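Long-range contacts in Crh-like protein 5 (Neosartorya fumigata, PDB 6IBW), which cuts chitin and transfers it to 1,6-beta-glucan or to other chitin chains, cross-linking polysaccharides in the fungal cell wall and at the septa: residues A[51-56]-A[183-188]; A[111-116]-A[159-164]. All coordinates share one frame; numbering follows the deposited sequence.

How the contacts relate
Going from the N terminus, the first segment met is 51-56, which lies on strand 50-53 of one sheet; its partner in contact 1, strand 180-187, comes only much later, and joining 51-56 to 183-188 closes a long loop. Inside that loop lies contact 2, where 111-116, on the same sheet as 180-187, meets 159-164 of the facing sheet and closes a shorter one. The two contacts thus nest and do not cross. Each ties together the same two sheets of the beta-sandwich of the glycosyl hydrolase 16 catalytic domain, the part of the protein present in this chain, at places whose centres are about 23 Å apart. Strands 110-116 and 180-187 both turn their other side to the bound N-acetylglucosamine units of chains B and D.

Contact 1 (A[51-56]-A[183-188]). With NAG (2-acetamido-2-deoxy-beta-D-glucopyranose), chain C; NAG (2-acetamido-2-deoxy-beta-D-glucopyranose), chain B; NAG (2-acetamido-2-deoxy-beta-D-glucopyranose), chain D.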
ATOM      1  N   PHE A  51       4.104   8.767 -10.299  1.00 24.03           N
ATOM      2  CA  PHE A  51       4.288   9.330  -8.947  1.00 22.68           C
ATOM      3  C   PHE A  51       5.684   9.947  -8.928  1.00 23.04           C
ATOM      4  O   PHE A  51       6.688   9.193  -8.878  1.00 22.22           O
ATOM      5  CB  PHE A  51       4.054   8.218  -7.928  1.00 21.40           C
ATOM      6  CG  PHE A  51       2.688   7.613  -8.093  1.00 20.06           C
ATOM      7  CD1 PHE A  51       1.602   8.157  -7.426  1.00 19.79           C
ATOM      8  CD2 PHE A  51       2.478   6.550  -8.958  1.00 19.14           C
ATOM      9  CE1 PHE A  51       0.333   7.627  -7.592  1.00 19.24           C
ATOM     10  CE2 PHE A  51       1.209   6.023  -9.127  1.00 18.66           C
ATOM     11  CZ  PHE A  51       0.140   6.573  -8.459  1.00 19.15           C
ATOM     12  N   THR A  52       5.740  11.274  -9.058  1.00 23.43           N
ATOM     13  CA  THR A  52       7.001  12.037  -9.214  1.00 23.22           C
ATOM     14  C   THR A  52       7.270  12.846  -7.950  1.00 23.88           C
ATOM     15  O   THR A  52       6.395  13.603  -7.517  1.00 23.44           O
ATOM     16  CB  THR A  52       6.936  12.923 -10.453  1.00 22.73           C
ATOM     17  OG1 THR A  52       6.605  12.016 -11.501  1.00 21.61           O
ATOM     18  CG2 THR A  52       8.232  13.645 -10.749  1.00 23.41           C
ATOM     19  N   VAL A  53       8.451  12.686  -7.378  1.00 26.01           N
ATOM     20  CA  VAL A  53       8.947  13.615  -6.332  1.00 28.51           C
ATOM     21  C   VAL A  53       9.840  14.625  -7.047  1.00 28.46           C
ATOM     22  O   VAL A  53      10.998  14.295  -7.305  1.00 28.20           O
ATOM     23  CB  VAL A  53       9.677  12.833  -5.231  1.00 30.85           C
ATOM     24  CG1 VAL A  53      10.376  13.766  -4.246  1.00 31.28           C
ATOM     25  CG2 VAL A  53       8.715  11.876  -4.530  1.00 30.72           C
ATOM     26  N   ALA A  54       9.293  15.771  -7.445  1.00 28.53           N
ATOM     27  CA  ALA A  54      10.076  16.797  -8.171  1.00 30.18           C
ATOM     28  C   ALA A  54      10.667  17.790  -7.172  1.00 29.28           C
ATOM     29  O   ALA A  54      11.767  18.263  -7.423  1.00 32.29           O
ATOM     30  CB  ALA A  54       9.245  17.483  -9.224  1.00 30.89           C
ATOM     31  N   LYS A  55       9.968  18.082  -6.082  1.00 31.32           N
ATOM     32  CA  LYS A  55      10.357  19.156  -5.134  1.00 33.16           C
ATOM     33  C   LYS A  55      10.006  18.728  -3.709  1.00 31.90           C
ATOM     34  O   LYS A  55       9.394  17.670  -3.541  1.00 28.19           O
ATOM     35  CB  LYS A  55       9.694  20.473  -5.544  1.00 35.38           C
ATOM     36  CG  LYS A  55       8.330  20.768  -4.928  1.00 37.81           C
ATOM     37  CD  LYS A  55       7.993  22.257  -4.922  1.00 43.07           C
ATOM     38  CE  LYS A  55       7.240  22.698  -6.157  1.00 45.90           C
ATOM     39  NZ  LYS A  55       5.912  22.043  -6.221  1.00 48.83           N
ATOM     40  N   GLN A  56      10.437  19.508  -2.720  1.00 32.22           N
ATOM     41  CA  GLN A  56      10.187  19.188  -1.297  1.00 31.67           C
ATOM     42  C   GLN A  56       8.674  19.261  -1.072  1.00 34.13           C
ATOM     43  O   GLN A  56       8.021  20.164  -1.654  1.00 36.78           O
ATOM     44  CB  GLN A  56      10.970  20.096  -0.349  1.00 31.71           C
ATOM     45  CG  GLN A  56      11.410  19.356   0.905  1.00 34.76           C
ATOM     46  CD  GLN A  56      11.623  20.206   2.135  1.00 34.98           C
ATOM     47  OE1 GLN A  56      11.548  21.427   2.083  1.00 35.87           O
ATOM     48  NE2 GLN A  56      11.905  19.556   3.255  1.00 36.04           N
ATOM     49  N   LEU A 183      -1.576   4.112  -3.606  1.00 21.05           N
ATOM     50  CA  LEU A 183      -0.277   4.058  -4.310  1.00 20.54           C
ATOM     51  C   LEU A 183       0.352   5.442  -4.192  1.00 21.26           C
ATOM     52  O   LEU A 183      -0.380   6.423  -4.359  1.00 20.98           O
ATOM     53  CB  LEU A 183      -0.520   3.655  -5.763  1.00 20.27           C
ATOM     54  CG  LEU A 183      -1.115   2.268  -5.974  1.00 20.28           C
ATOM     55  CD1 LEU A 183      -1.566   2.116  -7.417  1.00 20.19           C
ATOM     56  CD2 LEU A 183      -0.123   1.177  -5.581  1.00 20.19           C
ATOM     57  N   GLY A 184       1.646   5.539  -3.906  1.00 22.20           N
ATOM     58  CA  GLY A 184       2.288   6.863  -3.843  1.00 22.57           C
ATOM     59  C   GLY A 184       3.793   6.807  -3.748  1.00 22.36           C
ATOM     60  O   GLY A 184       4.359   5.747  -3.464  1.00 24.10           O
ATOM     61  N   SER A 185       4.431   7.941  -3.984  1.00 20.72           N
ATOM     62  CA  SER A 185       5.877   8.112  -3.766  1.00 19.91           C
ATOM     63  C   SER A 185       6.047   9.287  -2.816  1.00 19.80           C
ATOM     64  O   SER A 185       5.227  10.209  -2.834  1.00 20.03           O
ATOM     65  CB  SER A 185       6.581   8.313  -5.069  1.00 20.20           C
ATOM     66  OG  SER A 185       6.050   9.440  -5.765  1.00 19.27           O
ATOM     67  N   TRP A 186       7.061   9.248  -1.982  1.00 19.69           N
ATOM     68  CA  TRP A 186       7.354  10.399  -1.106  1.00 19.68           C
ATOM     69  C   TRP A 186       8.835  10.372  -0.792  1.00 20.37           C
ATOM     70  O   TRP A 186       9.489   9.371  -1.063  1.00 19.75           O
ATOM     71  CB  TRP A 186       6.497  10.348   0.152  1.00 19.87           C
ATOM     72  CG  TRP A 186       6.578   9.047   0.881  1.00 19.19           C
ATOM     73  CD1 TRP A 186       6.106   7.840   0.468  1.00 18.86           C
ATOM     74  CD2 TRP A 186       7.133   8.838   2.181  1.00 18.92           C
ATOM     75  NE1 TRP A 186       6.349   6.888   1.413  1.00 19.28           N
ATOM     76  CE2 TRP A 186       6.983   7.469   2.479  1.00 19.27           C
ATOM     77  CE3 TRP A 186       7.748   9.669   3.114  1.00 19.83           C
ATOM     78  CZ2 TRP A 186       7.425   6.909   3.678  1.00 18.91           C
ATOM     79  CZ3 TRP A 186       8.188   9.115   4.299  1.00 20.25           C
ATOM     80  CH2 TRP A 186       8.021   7.757   4.578  1.00 19.24           C
ATOM     81  N   ALA A 187       9.365  11.453  -0.268  1.00 21.03           N
ATOM     82  CA  ALA A 187      10.792  11.466   0.073  1.00 21.94           C
ATOM     83  C   ALA A 187      10.897  11.217   1.578  1.00 22.34           C
ATOM     84  O   ALA A 187      10.540  12.107   2.345  1.00 22.35           O
ATOM     85  CB  ALA A 187      11.395  12.756  -0.404  1.00 22.21           C
ATOM     86  N   GLY A 188      11.308  10.013   1.968  1.00 23.21           N
ATOM     87  CA  GLY A 188      11.612   9.663   3.364  1.00 24.02           C
ATOM     88  C   GLY A 188      12.894  10.352   3.785  1.00 25.44           C
ATOM     89  O   GLY A 188      13.116  10.523   4.988  1.00 25.75           O
TER
HETATM   90  C1  NAG C   2       3.343   7.480   3.707  1.00 30.28           C
HETATM   91  C2  NAG C   2       2.479   8.202   2.696  1.00 29.35           C
HETATM   92  C3  NAG C   2       3.051   9.559   2.343  1.00 29.45           C
HETATM   93  C4  NAG C   2       3.364  10.334   3.609  1.00 30.82           C
HETATM   94  C5  NAG C   2       4.284   9.489   4.495  1.00 30.46           C
HETATM   95  C6  NAG C   2       4.750  10.204   5.757  1.00 30.82           C
HETATM   96  C7  NAG C   2       1.389   6.586   1.230  1.00 26.69           C
HETATM   97  C8  NAG C   2       1.350   5.920  -0.107  1.00 27.22           C
HETATM   98  N2  NAG C   2       2.366   7.439   1.467  1.00 28.14           N
HETATM   99  O3  NAG C   2       2.078  10.203   1.524  1.00 29.31           O
HETATM  100  O4  NAG C   2       4.004  11.574   3.271  1.00 33.30           O
HETATM  101  O5  NAG C   2       3.596   8.305   4.845  1.00 29.73           O
HETATM  102  O6  NAG C   2       3.654  10.368   6.661  1.00 31.70           O
HETATM  103  O7  NAG C   2       0.555   6.355   2.055  1.00 26.00           O
HETATM  104  C1  NAG B   1       3.530   3.000   6.412  1.00 43.63           C
HETATM  105  C2  NAG B   1       3.567   4.356   7.135  1.00 41.57           C
HETATM  106  C3  NAG B   1       2.927   5.473   6.329  1.00 37.58           C
HETATM  107  C4  NAG B   1       3.432   5.446   4.885  1.00 36.35           C
HETATM  108  C5  NAG B   1       3.361   4.073   4.251  1.00 36.59           C
HETATM  109  C6  NAG B   1       4.047   4.101   2.895  1.00 37.76           C
HETATM  110  C7  NAG B   1       3.677   4.006   9.573  1.00 46.57           C
HETATM  111  C8  NAG B   1       2.945   4.171  10.875  1.00 47.41           C
HETATM  112  N2  NAG B   1       2.982   4.325   8.466  1.00 43.27           N
HETATM  113  O1  NAG B   1       4.416   2.053   7.055  1.00 47.72           O
HETATM  114  O3  NAG B   1       3.338   6.700   6.935  1.00 37.07           O
HETATM  115  O4  NAG B   1       2.650   6.276   4.020  1.00 32.83           O
HETATM  116  O5  NAG B   1       3.987   3.088   5.054  1.00 40.00           O
HETATM  117  O6  NAG B   1       5.471   4.247   2.985  1.00 37.69           O
HETATM  118  O7  NAG B   1       4.839   3.617   9.572  1.00 51.73           O
HETATM  119  C1  NAG D   2       9.779   3.298   9.046  1.00 67.25           C
HETATM  120  C2  NAG D   2       9.199   1.965   8.544  1.00 68.78           C
HETATM  121  C3  NAG D   2       8.709   2.127   7.105  1.00 65.25           C
HETATM  122  C4  NAG D   2       7.664   3.249   7.069  1.00 61.68           C
HETATM  123  C5  NAG D   2       8.198   4.565   7.653  1.00 59.42           C
HETATM  124  C6  NAG D   2       7.027   5.547   7.751  1.00 55.38           C
HETATM  125  C7  NAG D   2       9.895  -0.279   9.314  1.00 80.58           C
HETATM  126  C8  NAG D   2      11.046  -1.235   9.484  1.00 84.35           C
HETATM  127  N2  NAG D   2      10.162   0.873   8.673  1.00 71.40           N
HETATM  128  O3  NAG D   2       8.184   0.883   6.596  1.00 68.04           O
HETATM  129  O4  NAG D   2       7.235   3.494   5.734  1.00 57.31           O
HETATM  130  O5  NAG D   2       8.828   4.381   8.940  1.00 64.26           O
HETATM  131  O6  NAG D   2       7.466   6.827   8.180  1.00 51.31           O
HETATM  132  O7  NAG D   2       8.797  -0.571   9.774  1.00 83.11           O
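Strands 51-53 and 183-187 run almost parallel, 8° apart, with axes that come within 6.3 Å; they belong to different sheets, which pack through their side chains. Phe51 lays its ring against the other strand. Its CG stands anti to the carbonyl carbon (chi1 -57°), which carries the ring along strand 183-187 to Leu183, where CZ of Phe51 lies 4.0 Å from CB of Leu183. CD1 of the same ring rests 3.9 Å from CA of Gly184. Ser185 turns its OG toward the Phe51 backbone, 3.2 Å from O of Phe51. Farther along, Val53 divides its branches: CG1 meets CB of Ala187 at 4.1 Å, while CG2 lies against CA of Trp186.

Trp186, a chitin-binding residue, points away from strand 51-53. One face of its indole carries the chain C sugar, with C5 of that NAG 3.7 Å from CD2 of Trp186, a platform of the kind common in carbohydrate sites; NE1 gives a weak hydrogen bond to O6 of the chain B sugar. Behind the sugar-binding strand, Phe51 and Leu183 share a core with Val216 of strand 212-223 and Ile62 of strand 61-64, and Leu183 also touches Ile89 of strand 85-92.

Contact 2 (A[111-116]-A[159-164]); sequences VQTNYF and VVRTLT. With NAG (2-acetamido-2-deoxy-beta-D-glucopyranose), chain B; NAG (2-acetamido-2-deoxy-beta-D-glucopyranose), chain D.
Arg161 sends a fully extended side chain from one sheet to the other and ends on a threonine hydroxyl: NH1 of Arg161 donates to OG1 of Thr113 over 2.9 Å, nearly straight at 171°, with the oxygen in the guanidinium plane. The arginine chain leaves the backbone with CG opposite N (chi1 -177°) and stays straight through NE, which gives the reach needed between strands whose axes come no closer than 9.1 Å. The other terminal nitrogen, NH2 of Arg161, comes to the edge of the Tyr115 ring, 3.6 Å from CE2 of Tyr115, with ring and guanidinium planes 62° apart.

Leu163 takes a face of that same ring. Its CD2 sits over the centre, 3.6 Å from the Tyr115 centroid, a CH-pi contact, while CD1 lies nearer the hydroxyl end. Val160 and Arg161 form a classic beta bulge opposite Trp153, which also makes a cation-pi contact with Arg161. On the other side of strand 111-116, Asn114 and Phe116 face the bound sugars, and CE2 of Phe116 comes within 3.6 Å of C7 of the chain B NAG.

The guanidinium has a second acceptor for NH1 in the carbonyl O of Arg126. The hydroxyl, the carbonyl and the Trp153 ring would be expected to favour its positive charge between the sheets, behind the strand that lines the chitin-binding cleft, whereas the edge of Tyr115 serves as packing.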
ATOM      1  N   VAL A 111      13.485  -4.888  -1.887  1.00 21.75           N
ATOM      2  CA  VAL A 111      12.257  -4.109  -1.567  1.00 23.40           C
ATOM      3  C   VAL A 111      11.819  -4.536  -0.175  1.00 23.71           C
ATOM      4  O   VAL A 111      12.072  -5.673   0.198  1.00 22.24           O
ATOM      5  CB  VAL A 111      11.148  -4.333  -2.608  1.00 23.63           C
ATOM      6  CG1 VAL A 111      11.753  -4.819  -3.876  1.00 25.29           C
ATOM      7  CG2 VAL A 111      10.057  -5.276  -2.136  1.00 23.46           C
ATOM      8  N   GLN A 112      11.152  -3.660   0.552  1.00 25.74           N
ATOM      9  CA  GLN A 112      10.683  -3.999   1.903  1.00 27.31           C
ATOM     10  C   GLN A 112       9.213  -4.418   1.878  1.00 25.24           C
ATOM     11  O   GLN A 112       8.435  -3.911   1.050  1.00 23.84           O
ATOM     12  CB  GLN A 112      10.899  -2.816   2.812  1.00 31.07           C
ATOM     13  CG  GLN A 112      11.774  -3.173   3.989  1.00 37.14           C
ATOM     14  CD  GLN A 112      11.738  -2.014   4.946  1.00 43.42           C
ATOM     15  OE1 GLN A 112      12.598  -1.132   4.887  1.00 47.65           O
ATOM     16  NE2 GLN A 112      10.693  -1.978   5.769  1.00 45.93           N
ATOM     17  N   THR A 113       8.880  -5.360   2.744  1.00 22.85           N
ATOM     18  CA  THR A 113       7.490  -5.752   3.053  1.00 21.74           C
ATOM     19  C   THR A 113       7.256  -5.362   4.500  1.00 22.05           C
ATOM     20  O   THR A 113       8.198  -5.409   5.283  1.00 22.41           O
ATOM     21  CB  THR A 113       7.263  -7.238   2.782  1.00 21.30           C
ATOM     22  OG1 THR A 113       7.804  -7.973   3.873  1.00 19.61           O
ATOM     23  CG2 THR A 113       7.954  -7.711   1.526  1.00 22.29           C
ATOM     24  N   ASN A 114       6.048  -4.969   4.854  1.00 23.42           N
ATOM     25  CA  ASN A 114       5.803  -4.498   6.235  1.00 24.62           C
ATOM     26  C   ASN A 114       4.318  -4.627   6.507  1.00 23.60           C
ATOM     27  O   ASN A 114       3.565  -4.640   5.538  1.00 24.44           O
ATOM     28  CB  ASN A 114       6.338  -3.077   6.429  1.00 26.83           C
ATOM     29  CG  ASN A 114       6.303  -2.614   7.869  1.00 28.96           C
ATOM     30  OD1 ASN A 114       6.794  -3.283   8.776  1.00 27.95           O
ATOM     31  ND2 ASN A 114       5.767  -1.422   8.082  1.00 34.08           N
ATOM     32  N   TYR A 115       3.920  -4.738   7.770  1.00 23.60           N
ATOM     33  CA  TYR A 115       2.490  -4.710   8.163  1.00 23.48           C
ATOM     34  C   TYR A 115       2.383  -4.126   9.566  1.00 23.50           C
ATOM     35  O   TYR A 115       3.386  -4.081  10.263  1.00 22.86           O
ATOM     36  CB  TYR A 115       1.894  -6.114   8.087  1.00 22.31           C
ATOM     37  CG  TYR A 115       2.190  -6.946   9.304  1.00 21.81           C
ATOM     38  CD1 TYR A 115       1.372  -6.866  10.416  1.00 21.05           C
ATOM     39  CD2 TYR A 115       3.294  -7.785   9.363  1.00 21.06           C
ATOM     40  CE1 TYR A 115       1.635  -7.599  11.556  1.00 20.73           C
ATOM     41  CE2 TYR A 115       3.572  -8.525  10.502  1.00 21.05           C
ATOM     42  CZ  TYR A 115       2.737  -8.433  11.606  1.00 20.46           C
ATOM     43  OH  TYR A 115       2.950  -9.163  12.744  1.00 19.51           O
ATOM     44  N   PHE A 116       1.201  -3.664   9.952  1.00 26.41           N
ATOM     45  CA  PHE A 116       0.848  -3.464  11.382  1.00 28.66           C
ATOM     46  C   PHE A 116      -0.640  -3.747  11.558  1.00 26.06           C
ATOM     47  O   PHE A 116      -1.362  -3.840  10.570  1.00 26.08           O
ATOM     48  CB  PHE A 116       1.359  -2.123  11.919  1.00 31.14           C
ATOM     49  CG  PHE A 116       1.269  -0.939  10.993  1.00 36.87           C
ATOM     50  CD1 PHE A 116       0.033  -0.338  10.757  1.00 41.67           C
ATOM     51  CD2 PHE A 116       2.407  -0.377  10.417  1.00 38.79           C
ATOM     52  CE1 PHE A 116      -0.072   0.787   9.944  1.00 43.27           C
ATOM     53  CE2 PHE A 116       2.300   0.731   9.590  1.00 41.40           C
ATOM     54  CZ  PHE A 116       1.063   1.311   9.354  1.00 44.44           C
ATOM     55  N   VAL A 159       6.646 -16.532  -3.914  1.00 15.65           N
ATOM     56  CA  VAL A 159       6.276 -16.155  -2.532  1.00 15.23           C
ATOM     57  C   VAL A 159       7.562 -15.681  -1.885  1.00 15.02           C
ATOM     58  O   VAL A 159       8.575 -16.399  -1.999  1.00 15.15           O
ATOM     59  CB  VAL A 159       5.642 -17.312  -1.757  1.00 15.77           C
ATOM     60  CG1 VAL A 159       5.487 -16.948  -0.293  1.00 15.95           C
ATOM     61  CG2 VAL A 159       4.308 -17.741  -2.365  1.00 16.14           C
ATOM     62  N   VAL A 160       7.524 -14.501  -1.274  1.00 14.65           N
ATOM     63  CA  VAL A 160       8.721 -13.889  -0.644  1.00 14.32           C
ATOM     64  C   VAL A 160       8.460 -13.678   0.846  1.00 14.75           C
ATOM     65  O   VAL A 160       9.448 -13.483   1.569  1.00 15.58           O
ATOM     66  CB  VAL A 160       9.137 -12.595  -1.361  1.00 13.73           C
ATOM     67  CG1 VAL A 160       9.737 -12.891  -2.720  1.00 13.56           C
ATOM     68  CG2 VAL A 160       8.018 -11.566  -1.462  1.00 13.67           C
ATOM     69  N   ARG A 161       7.203 -13.709   1.296  1.00 14.55           N
ATOM     70  CA  ARG A 161       6.891 -13.632   2.740  1.00 14.98           C
ATOM     71  C   ARG A 161       5.485 -14.137   3.035  1.00 15.84           C
ATOM     72  O   ARG A 161       4.589 -13.847   2.285  1.00 16.15           O
ATOM     73  CB  ARG A 161       7.013 -12.199   3.244  1.00 14.66           C
ATOM     74  CG  ARG A 161       6.773 -12.073   4.738  1.00 14.69           C
ATOM     75  CD  ARG A 161       6.896 -10.635   5.186  1.00 14.78           C
ATOM     76  NE  ARG A 161       6.662 -10.518   6.607  1.00 14.92           N
ATOM     77  CZ  ARG A 161       6.727  -9.386   7.290  1.00 15.69           C
ATOM     78  NH1 ARG A 161       7.086  -8.262   6.700  1.00 16.09           N
ATOM     79  NH2 ARG A 161       6.460  -9.374   8.583  1.00 16.32           N
ATOM     80  N   THR A 162       5.313 -14.860   4.129  1.00 16.97           N
ATOM     81  CA  THR A 162       3.989 -15.292   4.623  1.00 17.57           C
ATOM     82  C   THR A 162       3.856 -14.852   6.076  1.00 17.47           C
ATOM     83  O   THR A 162       4.770 -15.093   6.829  1.00 16.99           O
ATOM     84  CB  THR A 162       3.818 -16.812   4.524  1.00 18.41           C
ATOM     85  OG1 THR A 162       4.057 -17.234   3.183  1.00 18.22           O
ATOM     86  CG2 THR A 162       2.432 -17.262   4.929  1.00 19.01           C
ATOM     87  N   LEU A 163       2.769 -14.181   6.418  1.00 18.95           N
ATOM     88  CA  LEU A 163       2.432 -13.833   7.816  1.00 18.47           C
ATOM     89  C   LEU A 163       1.175 -14.624   8.154  1.00 18.17           C
ATOM     90  O   LEU A 163       0.147 -14.356   7.528  1.00 15.95           O
ATOM     91  CB  LEU A 163       2.187 -12.327   7.928  1.00 18.25           C
ATOM     92  CG  LEU A 163       1.551 -11.894   9.246  1.00 18.64           C
ATOM     93  CD1 LEU A 163       2.597 -11.791  10.332  1.00 18.64           C
ATOM     94  CD2 LEU A 163       0.796 -10.590   9.098  1.00 19.10           C
ATOM     95  N   THR A 164       1.273 -15.605   9.049  1.00 18.99           N
ATOM     96  CA  THR A 164       0.073 -16.367   9.453  1.00 19.53           C
ATOM     97  C   THR A 164      -0.625 -15.597  10.564  1.00 21.04           C
ATOM     98  O   THR A 164       0.002 -14.790  11.197  1.00 23.07           O
ATOM     99  CB  THR A 164       0.386 -17.827   9.761  1.00 19.07           C
ATOM    100  OG1 THR A 164       1.188 -17.912  10.929  1.00 19.22           O
ATOM    101  CG2 THR A 164       1.097 -18.516   8.619  1.00 19.32           C
TER
HETATM  102  C1  NAG B   1       3.530   3.000   6.412  1.00 43.63           C
HETATM  103  C2  NAG B   1       3.567   4.356   7.135  1.00 41.57           C
HETATM  104  C3  NAG B   1       2.927   5.473   6.329  1.00 37.58           C
HETATM  105  C4  NAG B   1       3.432   5.446   4.885  1.00 36.35           C
HETATM  106  C5  NAG B   1       3.361   4.073   4.251  1.00 36.59           C
HETATM  107  C6  NAG B   1       4.047   4.101   2.895  1.00 37.76           C
HETATM  108  C7  NAG B   1       3.677   4.006   9.573  1.00 46.57           C
HETATM  109  C8  NAG B   1       2.945   4.171  10.875  1.00 47.41           C
HETATM  110  N2  NAG B   1       2.982   4.325   8.466  1.00 43.27           N
HETATM  111  O1  NAG B   1       4.416   2.053   7.055  1.00 47.72           O
HETATM  112  O3  NAG B   1       3.338   6.700   6.935  1.00 37.07           O
HETATM  113  O4  NAG B   1       2.650   6.276   4.020  1.00 32.83           O
HETATM  114  O5  NAG B   1       3.987   3.088   5.054  1.00 40.00           O
HETATM  115  O6  NAG B   1       5.471   4.247   2.985  1.00 37.69           O
HETATM  116  O7  NAG B   1       4.839   3.617   9.572  1.00 51.73           O
HETATM  117  C1  NAG D   2       9.779   3.298   9.046  1.00 67.25           C
HETATM  118  C2  NAG D   2       9.199   1.965   8.544  1.00 68.78           C
HETATM  119  C3  NAG D   2       8.709   2.127   7.105  1.00 65.25           C
HETATM  120  C4  NAG D   2       7.664   3.249   7.069  1.00 61.68           C
HETATM  121  C5  NAG D   2       8.198   4.565   7.653  1.00 59.42           C
HETATM  122  C6  NAG D   2       7.027   5.547   7.751  1.00 55.38           C
HETATM  123  C7  NAG D   2       9.895  -0.279   9.314  1.00 80.58           C
HETATM  124  C8  NAG D   2      11.046  -1.235   9.484  1.00 84.35           C
HETATM  125  N2  NAG D   2      10.162   0.873   8.673  1.00 71.40           N
HETATM  126  O3  NAG D   2       8.184   0.883   6.596  1.00 68.04           O
HETATM  127  O4  NAG D   2       7.235   3.494   5.734  1.00 57.31           O
HETATM  128  O5  NAG D   2       8.828   4.381   8.940  1.00 64.26           O
HETATM  129  O6  NAG D   2       7.466   6.827   8.180  1.00 51.31           O
HETATM  130  O7  NAG D   2       8.797  -0.571   9.774  1.00 83.11           O